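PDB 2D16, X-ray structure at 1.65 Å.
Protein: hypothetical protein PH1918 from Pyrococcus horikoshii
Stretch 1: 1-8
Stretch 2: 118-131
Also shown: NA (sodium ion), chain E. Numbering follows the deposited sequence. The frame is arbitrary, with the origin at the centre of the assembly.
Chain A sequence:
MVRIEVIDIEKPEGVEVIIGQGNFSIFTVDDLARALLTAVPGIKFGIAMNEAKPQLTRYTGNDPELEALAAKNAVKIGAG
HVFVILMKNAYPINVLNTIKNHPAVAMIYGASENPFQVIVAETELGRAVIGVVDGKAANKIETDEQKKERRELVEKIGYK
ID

Stretch 1 (1-8) MVRIEVID
Stretch 2, residues 118-131: VIVAETELGRAVIG

The N-terminal strand of PH1918 packs as an antiparallel neighbour against the first strand of a hairpin, held by a regular ladder of backbone hydrogen bonds and reinforced by a carboxylate-guanidinium salt bridge on one face of the sheet. Residues 3-8 and 118-122 run at 156° to each other, their axes approaching to 4.6 Å, and the two stretches together bury 736 Å².

The register pairs R3 with E122, I4 with A121, E5 with V120, V6 with I119 and I7 with V118. Phi and psi stay in the extended region, for example -103/136 at I4 and -111/136 at A121. R3, E5 and I7 form the hydrogen-bonded pairs, each giving its amide and receiving one in return. R3 N lies 3.0 Å from E122 O and E122 N 2.8 Å from R3 O; E5 N to V120 O is 2.8 Å and V120 N to E5 O 2.9 Å; I7 N to V118 O is 2.9 Å and V118 N to I7 O 2.8 Å. N-H...O angles of 157-167° make these bonds nearly straight. At the intervening non-hydrogen-bonded pairs the chains draw closer, with 4.3 Å between I4 CA and A121 CA, against 5.4 Å between E5 CA and V120 CA. There I4 CA points its hydrogen at V120 O, 3.3 Å away.

The second strand is hydrogen-bonded in turn to 127-131, with A121 N to A128 O and A128 N to A121 O both 2.8 Å. T123 (chi1 p) helps shape the turn, its OG1 accepting from L125 N at 3.1 Å.

Side chains alternate between faces. I4, V6, I119 and A121 share one. I4 (m, t) brings CG2 to 3.6 Å from I119 CG2, and I130 (p, t) reaches back toward the first strand, so that its CD1 lies 3.9 Å from I4 CD1. The small methyl of A121 still meets I4, with CB 4.2 Å from I4 CG1.

The other face carries R3, E5, I7, V118, V120 and E122. Here E5 (chi1 p, chi2 t, chi3 63°) rises from its face beside V120, and R127 (m, t, p, chi4 79°) reaches across to meet it. The two-pronged pairing matches both oxygens to separate nitrogens: R127 NH1 to E5 OE1 is 3.0 Å and R127 NH2 to E5 OE2 2.8 Å, with the carboxylate at the guanidinium edge. R127 NH1 also bridges to E122 OE1 at 2.9 Å. Its positive charge thus offsets two acids whose E5 OE1 and E122 OE1 are 4.6 Å apart. Branched I7 (m, t) and V120 (t) suit extended backbone and supply apolar packing, I7 CD1 to V120 CG2 being 3.7 Å.

At the chain start, the amino group of M1 forms a salt bridge with E124, M1 N lying 2.9 Å from E124 OE2. M1 (t, t, chi3 101°) is extended as far as its sulfur, where the last bond turns toward E122, placing M1 CE 3.8 Å from E122 CG.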

# COMPACT_ATOMS: atom_id res chain seq x y z
N MET A 1 -75.51 4.70 -6.87
CA MET A 1 -75.17 5.60 -5.73
C MET A 1 -73.70 5.98 -5.73
O MET A 1 -72.83 5.16 -6.01
CB MET A 1 -75.50 4.92 -4.40
CG MET A 1 -75.04 5.72 -3.18
SD MET A 1 -75.12 4.79 -1.63
CE MET A 1 -73.40 4.33 -1.42
N VAL A 2 -73.43 7.25 -5.41
CA VAL A 2 -72.07 7.75 -5.34
C VAL A 2 -71.99 8.84 -4.27
O VAL A 2 -72.21 10.01 -4.56
CB VAL A 2 -71.59 8.35 -6.68
CG1 VAL A 2 -70.18 8.90 -6.51
CG2 VAL A 2 -71.60 7.30 -7.77
N ARG A 3 -71.70 8.43 -3.04
CA ARG A 3 -71.58 9.38 -1.95
C ARG A 3 -70.10 9.63 -1.72
O ARG A 3 -69.32 8.70 -1.54
CB ARG A 3 -72.23 8.83 -0.68
CG ARG A 3 -73.76 8.89 -0.70
CD ARG A 3 -74.39 8.05 0.41
NE ARG A 3 -74.17 8.59 1.75
CZ ARG A 3 -74.69 9.72 2.21
NH1 ARG A 3 -75.49 10.46 1.44
NH2 ARG A 3 -74.43 10.12 3.45
N ILE A 4 -69.71 10.90 -1.75
CA ILE A 4 -68.32 11.28 -1.57
C ILE A 4 -68.06 11.81 -0.17
O ILE A 4 -68.85 12.59 0.36
CB ILE A 4 -67.91 12.35 -2.61
CG1 ILE A 4 -68.07 11.78 -4.02
CG2 ILE A 4 -66.47 12.79 -2.36
CD1 ILE A 4 -67.77 12.78 -5.13
N GLU A 5 -66.96 11.36 0.43
CA GLU A 5 -66.58 11.81 1.77
C GLU A 5 -65.09 12.11 1.82
O GLU A 5 -64.30 11.59 1.02
CB GLU A 5 -66.93 10.74 2.82
CG GLU A 5 -66.05 9.51 2.81
CD GLU A 5 -66.54 8.44 3.77
OE1 GLU A 5 -67.66 7.92 3.57
OE2 GLU A 5 -65.81 8.11 4.73
N VAL A 6 -64.71 12.96 2.77
CA VAL A 6 -63.32 13.36 2.94
C VAL A 6 -62.78 12.74 4.22
O VAL A 6 -63.39 12.86 5.28
CB VAL A 6 -63.19 14.89 3.03
CG1 VAL A 6 -61.73 15.30 3.21
CG2 VAL A 6 -63.77 15.52 1.78
N ILE A 7 -61.65 12.06 4.12
CA ILE A 7 -61.04 11.42 5.27
C ILE A 7 -59.71 12.09 5.60
O ILE A 7 -58.83 12.21 4.75
CB ILE A 7 -60.78 9.92 4.99
CG1 ILE A 7 -62.11 9.20 4.75
CG2 ILE A 7 -60.04 9.29 6.16
CD1 ILE A 7 -61.96 7.77 4.31
N ASP A 8 -59.59 12.56 6.84
CA ASP A 8 -58.37 13.20 7.28
C ASP A 8 -57.43 12.10 7.77
O ASP A 8 -57.81 11.31 8.64
CB ASP A 8 -58.65 14.18 8.42
CG ASP A 8 -59.36 15.44 7.95
OD1 ASP A 8 -58.75 16.22 7.19
OD2 ASP A 8 -60.53 15.65 8.35
N VAL A 118 -57.81 11.97 2.14
CA VAL A 118 -58.11 11.01 1.08
C VAL A 118 -59.59 11.19 0.76
O VAL A 118 -60.44 11.11 1.65
CB VAL A 118 -57.84 9.54 1.55
CG1 VAL A 118 -58.27 8.55 0.46
CG2 VAL A 118 -56.35 9.36 1.85
N ILE A 119 -59.90 11.47 -0.50
CA ILE A 119 -61.28 11.66 -0.90
C ILE A 119 -61.79 10.30 -1.38
O ILE A 119 -61.23 9.71 -2.31
CB ILE A 119 -61.42 12.70 -2.03
CG1 ILE A 119 -60.79 14.02 -1.58
CG2 ILE A 119 -62.89 12.91 -2.37
CD1 ILE A 119 -60.90 15.14 -2.59
N VAL A 120 -62.85 9.83 -0.74
CA VAL A 120 -63.42 8.52 -1.06
C VAL A 120 -64.86 8.59 -1.55
O VAL A 120 -65.67 9.34 -1.02
CB VAL A 120 -63.36 7.61 0.19
CG1 VAL A 120 -64.04 6.27 -0.10
CG2 VAL A 120 -61.91 7.40 0.62
N ALA A 121 -65.15 7.80 -2.58
CA ALA A 121 -66.50 7.72 -3.13
C ALA A 121 -67.03 6.33 -2.79
O ALA A 121 -66.30 5.35 -2.92
CB ALA A 121 -66.46 7.91 -4.64
N GLU A 122 -68.27 6.24 -2.34
CA GLU A 122 -68.85 4.94 -2.03
C GLU A 122 -70.07 4.65 -2.88
O GLU A 122 -70.95 5.50 -3.05
CB GLU A 122 -69.22 4.83 -0.54
CG GLU A 122 -69.85 3.49 -0.19
CD GLU A 122 -69.79 3.13 1.29
OE1 GLU A 122 -69.33 3.95 2.10
OE2 GLU A 122 -70.21 2.00 1.63
N THR A 123 -70.10 3.45 -3.44
CA THR A 123 -71.21 3.00 -4.28
C THR A 123 -71.89 1.87 -3.53
O THR A 123 -71.53 1.56 -2.39
CB THR A 123 -70.72 2.46 -5.63
OG1 THR A 123 -70.04 1.22 -5.42
CG2 THR A 123 -69.77 3.46 -6.29
N GLU A 124 -72.87 1.23 -4.17
CA GLU A 124 -73.57 0.12 -3.54
C GLU A 124 -72.66 -1.09 -3.37
O GLU A 124 -72.95 -1.99 -2.57
CB GLU A 124 -74.81 -0.26 -4.35
CG GLU A 124 -75.85 0.84 -4.45
CD GLU A 124 -75.71 1.70 -5.70
OE1 GLU A 124 -74.56 1.95 -6.12
OE2 GLU A 124 -76.74 2.12 -6.25
N LEU A 125 -71.57 -1.13 -4.13
CA LEU A 125 -70.63 -2.24 -4.05
C LEU A 125 -69.55 -2.02 -3.00
O LEU A 125 -69.36 -2.84 -2.11
CB LEU A 125 -69.95 -2.48 -5.40
CG LEU A 125 -68.75 -3.44 -5.37
CD1 LEU A 125 -69.21 -4.84 -4.95
CD2 LEU A 125 -68.08 -3.49 -6.74
N GLY A 126 -68.84 -0.90 -3.11
CA GLY A 126 -67.78 -0.62 -2.16
C GLY A 126 -67.27 0.80 -2.21
O GLY A 126 -68.01 1.73 -2.56
N ARG A 127 -66.01 0.98 -1.85
CA ARG A 127 -65.41 2.31 -1.82
C ARG A 127 -64.24 2.47 -2.78
O ARG A 127 -63.57 1.50 -3.15
CB ARG A 127 -64.99 2.63 -0.38
CG ARG A 127 -66.20 2.82 0.55
CD ARG A 127 -65.85 2.62 2.02
NE ARG A 127 -65.06 3.70 2.60
CZ ARG A 127 -65.55 4.87 3.00
NH1 ARG A 127 -66.85 5.13 2.88
NH2 ARG A 127 -64.74 5.78 3.54
N ALA A 128 -64.00 3.71 -3.19
CA ALA A 128 -62.92 4.01 -4.12
C ALA A 128 -62.24 5.33 -3.76
O ALA A 128 -62.90 6.30 -3.40
CB ALA A 128 -63.49 4.10 -5.53
N VAL A 129 -60.92 5.35 -3.86
CA VAL A 129 -60.18 6.58 -3.58
C VAL A 129 -60.22 7.37 -4.89
O VAL A 129 -59.71 6.90 -5.91
CB VAL A 129 -58.71 6.29 -3.23
CG1 VAL A 129 -57.91 7.59 -3.19
CG2 VAL A 129 -58.63 5.57 -1.88
N ILE A 130 -60.84 8.55 -4.87
CA ILE A 130 -60.91 9.34 -6.09
C ILE A 130 -59.89 10.47 -6.11
O ILE A 130 -59.77 11.20 -7.10
CB ILE A 130 -62.34 9.90 -6.35
CG1 ILE A 130 -62.75 10.87 -5.24
CG2 ILE A 130 -63.32 8.74 -6.45
CD1 ILE A 130 -64.08 11.56 -5.50
N GLY A 131 -59.15 10.63 -5.03
CA GLY A 131 -58.14 11.68 -5.01
C GLY A 131 -57.58 11.94 -3.64
O GLY A 131 -58.10 11.43 -2.64
NA NA E . -59.23 10.02 -9.15
O HOH W 1 -58.09 8.48 -7.69